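Local coordinates for nucleoside diphosphate kinase (Pyrobaculum aerophilum, PDB 1XQI) that transfers the gamma-phosphate of ATP to nucleoside diphosphates by way of a phosphohistidine intermediate, with magnesium as cofactor, so making the other nucleoside triphosphates, at the interface of chains A and B. Residues are numbered along the deposited sequence; one frame, centred on the assembly and turned at random. Chains: chain A/B, Nucleoside diphosphate kinase.

Contact 1: the interface of chains A and B. Residues chain A 46-48, 192, 194-195; chain B 51-53, 116.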
loop_
_atom_site.group_PDB
_atom_site.type_symbol
_atom_site.label_atom_id
_atom_site.label_comp_id
_atom_site.label_asym_id
_atom_site.label_seq_id
_atom_site.Cartn_x
_atom_site.Cartn_y
_atom_site.Cartn_z
ATOM N N ILE A 46 0.250 3.564 9.563
ATOM C CA ILE A 46 -0.120 4.032 8.204
ATOM C C ILE A 46 -1.618 4.366 8.192
ATOM O O ILE A 46 -2.429 3.502 8.443
ATOM C CB ILE A 46 0.125 2.946 7.131
ATOM C CG1 ILE A 46 1.623 2.629 7.013
ATOM C CG2 ILE A 46 -0.540 3.326 5.758
ATOM C CD1 ILE A 46 1.922 1.481 6.023
ATOM N N VAL A 47 -1.981 5.620 7.923
ATOM C CA VAL A 47 -3.406 6.029 7.934
ATOM C C VAL A 47 -3.930 6.374 6.508
ATOM O O VAL A 47 -5.107 6.711 6.336
ATOM C CB VAL A 47 -3.677 7.213 8.954
ATOM C CG1 VAL A 47 -3.332 6.842 10.425
ATOM C CG2 VAL A 47 -2.955 8.441 8.567
ATOM N N ALA A 48 -3.037 6.296 5.501
ATOM C CA ALA A 48 -3.356 6.492 4.086
ATOM C C ALA A 48 -2.245 5.845 3.260
ATOM O O ALA A 48 -1.069 5.879 3.621
ATOM C CB ALA A 48 -3.524 7.975 3.742
ATOM N N GLU A 192 -10.007 9.702 2.658
ATOM C CA GLU A 192 -8.924 8.728 2.510
ATOM C C GLU A 192 -7.906 8.751 3.647
ATOM O O GLU A 192 -7.176 7.778 3.808
ATOM C CB GLU A 192 -8.208 8.901 1.168
ATOM C CG GLU A 192 -9.075 8.682 -0.057
ATOM C CD GLU A 192 -8.259 8.674 -1.343
ATOM O OE1 GLU A 192 -7.772 9.762 -1.752
ATOM O OE2 GLU A 192 -8.111 7.576 -1.946
ATOM N N LEU A 194 -7.698 8.304 7.130
ATOM C CA LEU A 194 -8.692 7.764 8.044
ATOM C C LEU A 194 -8.376 7.809 9.560
ATOM O O LEU A 194 -7.356 7.252 10.030
ATOM C CB LEU A 194 -9.165 6.388 7.543
ATOM C CG LEU A 194 -8.162 5.488 6.843
ATOM C CD1 LEU A 194 -7.514 4.655 7.934
ATOM C CD2 LEU A 194 -8.824 4.617 5.744
ATOM N N GLU A 195 -9.263 8.501 10.294
ATOM C CA GLU A 195 -9.143 8.667 11.753
ATOM C C GLU A 195 -10.098 7.699 12.459
ATOM O O GLU A 195 -9.861 6.470 12.350
ATOM C CB GLU A 195 -9.424 10.134 12.200
ATOM C CG GLU A 195 -8.524 11.232 11.504
ATOM C CD GLU A 195 -6.994 11.016 11.719
ATOM O OE1 GLU A 195 -6.186 11.683 10.997
ATOM O OE2 GLU A 195 -6.595 10.185 12.612
HETATM N N MSE B 51 -5.157 1.687 0.669
HETATM C CA MSE B 51 -5.928 1.591 1.922
HETATM C C MSE B 51 -7.295 2.361 1.746
HETATM O O MSE B 51 -7.329 3.496 1.251
HETATM C CB MSE B 51 -5.147 2.199 3.132
HETATM C CG MSE B 51 -5.657 1.791 4.520
HETATM SE SE MSE B 51 -4.627 2.561 5.833
HETATM C CE MSE B 51 -5.118 4.015 5.080
ATOM N N VAL B 52 -8.392 1.726 2.178
ATOM C CA VAL B 52 -9.755 2.280 2.070
ATOM C C VAL B 52 -10.617 1.931 3.281
ATOM O O VAL B 52 -10.412 0.872 3.887
ATOM C CB VAL B 52 -10.483 1.735 0.810
ATOM C CG1 VAL B 52 -10.115 2.530 -0.445
ATOM C CG2 VAL B 52 -10.247 0.207 0.622
ATOM N N LYS B 53 -11.544 2.837 3.654
ATOM C CA LYS B 53 -12.733 2.521 4.491
ATOM C C LYS B 53 -13.891 2.249 3.546
ATOM O O LYS B 53 -14.375 3.161 2.924
ATOM C CB LYS B 53 -13.159 3.703 5.364
ATOM C CG LYS B 53 -12.119 4.311 6.307
ATOM C CD LYS B 53 -12.342 3.955 7.830
ATOM C CE LYS B 53 -11.981 5.136 8.828
ATOM N NZ LYS B 53 -11.456 4.560 10.112
ATOM N N PRO B 116 -10.144 -0.072 8.351
ATOM C CA PRO B 116 -9.616 0.045 6.993
ATOM C C PRO B 116 -9.227 -1.330 6.373
ATOM O O PRO B 116 -8.800 -2.254 7.093
ATOM C CB PRO B 116 -8.373 0.912 7.176
ATOM C CG PRO B 116 -8.479 1.509 8.573
ATOM C CD PRO B 116 -9.261 0.538 9.361
#
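In this NDK-family kinase with its ferredoxin fold, the patch brings strand 45-52 and the C-terminal tail of chain A against the end of strand 45-52, the following B:Lys53 and the loop residue B:Pro116 of chain B. The packing is mostly apolar and centres on A:Leu194, which hides 97 Å² against chain B. Its two methyl branches part company: A:Leu194 CD1 lies against the proline ring, 3.4 Å from B:Pro116 CG, while A:Leu194 CD2 sits 3.4 Å from B:Lys53 CG. The leucine chi1 is 34°, an unusual value, with the branch set between B:Pro116 and B:Lys53. Tip to tip with the leucine stands B:Met51, a selenomethionine, whose CE is 3.8 Å from A:Leu194 CD1. CG of B:Met51 is anti to the backbone N (chi1 -163°), and the chain runs extended until chi3 (58°) turns the methyl towards chain A. SE of B:Met51 rests 3.5 Å from the carbonyl O of A:Ile46.

B:Lys53, bent at its three outer torsions, lies slantwise over the leucine. B:Lys53 CE touches A:Leu194 CB at 3.3 Å, so the aliphatic stretch does the packing.

The polar part is slight: the side-chain nitrogen NZ of B:Lys53 makes a weak hydrogen bond of 3.3 Å to O of A:Glu195, the last residue of the chain, whose terminal carboxylate could add some electrostatic pull. An alanine in place of B:Lys53 would remove the CG and CE that pack on A:Leu194 together with the NZ, and would probably loosen the hold on the chain A tail.

Contact 2: the interface of chains A and B. Residues chain A 30, 33, 36-37, 40; chain B 33, 36-37, 40.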
loop_
_atom_site.group_PDB
_atom_site.type_symbol
_atom_site.label_atom_id
_atom_site.label_comp_id
_atom_site.label_asym_id
_atom_site.label_seq_id
_atom_site.Cartn_x
_atom_site.Cartn_y
_atom_site.Cartn_z
ATOM N N GLY A 30 11.088 -3.415 -5.358
ATOM C CA GLY A 30 10.343 -4.244 -4.417
ATOM C C GLY A 30 10.512 -3.837 -2.974
ATOM O O GLY A 30 10.396 -4.686 -2.076
ATOM N N ASP A 33 7.656 -3.195 0.989
ATOM C CA ASP A 33 7.376 -3.885 2.214
ATOM C C ASP A 33 8.517 -3.644 3.206
ATOM O O ASP A 33 8.288 -3.426 4.371
ATOM C CB ASP A 33 7.068 -5.365 1.960
ATOM C CG ASP A 33 8.323 -6.209 1.642
ATOM O OD1 ASP A 33 8.773 -6.931 2.562
ATOM O OD2 ASP A 33 8.863 -6.162 0.504
ATOM N N ILE A 36 7.888 -0.110 4.667
ATOM C CA ILE A 36 6.747 -0.169 5.537
ATOM C C ILE A 36 7.147 -0.868 6.836
ATOM O O ILE A 36 6.798 -0.388 7.923
ATOM C CB ILE A 36 5.575 -0.856 4.868
ATOM C CG1 ILE A 36 5.052 0.059 3.758
ATOM C CG2 ILE A 36 4.431 -1.146 5.890
ATOM C CD1 ILE A 36 3.855 -0.507 3.026
ATOM N N SER A 37 7.926 -1.949 6.764
ATOM C CA SER A 37 8.329 -2.607 8.006
ATOM C C SER A 37 9.091 -1.697 9.029
ATOM O O SER A 37 8.870 -1.777 10.238
ATOM C CB SER A 37 9.075 -3.906 7.721
ATOM O OG SER A 37 9.840 -4.270 8.852
ATOM N N LYS A 40 6.390 0.585 10.803
ATOM C CA LYS A 40 5.569 -0.234 11.683
ATOM C C LYS A 40 6.369 -0.582 12.941
ATOM O O LYS A 40 5.851 -0.508 14.058
ATOM C CB LYS A 40 5.145 -1.531 10.984
ATOM C CG LYS A 40 4.661 -2.613 11.972
ATOM C CD LYS A 40 4.325 -3.921 11.308
ATOM C CE LYS A 40 5.501 -4.877 11.242
ATOM N NZ LYS A 40 5.095 -6.104 10.431
ATOM N N ASP B 33 2.904 -5.429 5.451
ATOM C CA ASP B 33 4.206 -5.600 4.843
ATOM C C ASP B 33 4.619 -7.094 4.826
ATOM O O ASP B 33 5.264 -7.572 3.886
ATOM C CB ASP B 33 5.243 -4.703 5.523
ATOM C CG ASP B 33 5.810 -5.331 6.768
ATOM O OD1 ASP B 33 5.230 -5.191 7.894
ATOM O OD2 ASP B 33 6.839 -6.021 6.588
ATOM N N ILE B 36 2.750 -8.518 1.952
ATOM C CA ILE B 36 3.284 -8.078 0.677
ATOM C C ILE B 36 4.581 -8.825 0.378
ATOM O O ILE B 36 4.845 -9.196 -0.772
ATOM C CB ILE B 36 3.490 -6.550 0.610
ATOM C CG1 ILE B 36 2.141 -5.844 0.474
ATOM C CG2 ILE B 36 4.419 -6.140 -0.577
ATOM C CD1 ILE B 36 2.209 -4.333 0.770
ATOM N N SER B 37 5.394 -9.048 1.409
ATOM C CA SER B 37 6.729 -9.654 1.215
ATOM C C SER B 37 6.605 -11.070 0.606
ATOM O O SER B 37 7.431 -11.519 -0.190
ATOM C CB SER B 37 7.497 -9.687 2.546
ATOM O OG SER B 37 8.589 -10.592 2.451
ATOM N N LYS B 40 5.776 -10.702 -3.332
ATOM C CA LYS B 40 6.993 -10.221 -3.934
ATOM C C LYS B 40 8.025 -11.319 -4.115
ATOM O O LYS B 40 8.573 -11.495 -5.184
ATOM C CB LYS B 40 7.580 -9.138 -3.049
ATOM C CG LYS B 40 8.863 -8.540 -3.645
ATOM C CD LYS B 40 9.531 -7.549 -2.666
ATOM C CE LYS B 40 10.339 -8.251 -1.550
ATOM N NZ LYS B 40 11.099 -7.165 -0.872
HETATM O O HOH W 1 8.696 -6.906 5.168
#
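Helix 32-42 of chain A runs beside helix 32-42 of chain B, and the loop residue A:Gly30, just ahead of the chain A helix, joins in from the side. Asp33 and Lys40 are engineered in both chains, replacing a natural glycine and glutamate, so the charged bonds belong to this variant.

Each aspartate has its CG tucked between the backbone N and C, chi1 75° in A:Asp33 and 84° in B:Asp33. The A:Lys40 side chain, with CG anti to the backbone N and a bend at chi3, meets B:Asp33 nearly square on. NZ of A:Lys40 forms a 2.7 Å salt bridge with OD1 of B:Asp33, taking the syn lone pair of the carboxylate oxygen. The twin pair, B:Lys40 NZ to A:Asp33 OD2, measures 2.8 Å and also uses the syn lone pair.

The other oxygens, A:Asp33 OD1 and B:Asp33 OD2, are 4.6 Å apart, and water 1 bridges them, which probably eases their like-charge repulsion. This water lies 2.6 Å from A:Asp33 OD1.

Alongside the charged pairs, A:Ile36 and B:Asp33 run past one another head to tail, CG2 of A:Ile36 lying 3.7 Å from CB of B:Asp33.

B:Lys40 NZ is shared with the backbone: besides the carboxylate it gives a 2.8 Å hydrogen bond to the carbonyl O of A:Gly30, in the carbonyl plane with a C=O...N angle of 152°.

The centres of contact 1 and contact 2 are about 17 Å apart and share no residue. In each chain, helix 32-42 of contact 2 leads into strand 45-52 of contact 1, so one helix-strand unit serves both. Two-fold symmetry repeats contact 1 with chains exchanged, whereas contact 2 uses the same helix of both. In this engineered variant they would together hold the pair in register, probably as a dimer of the kind that builds the family's larger oligomers. A:His172, the expected phosphorylated histidine, is about 18 Å from the centre of contact 1 and about 16 Å from that of contact 2, suggesting a structural role.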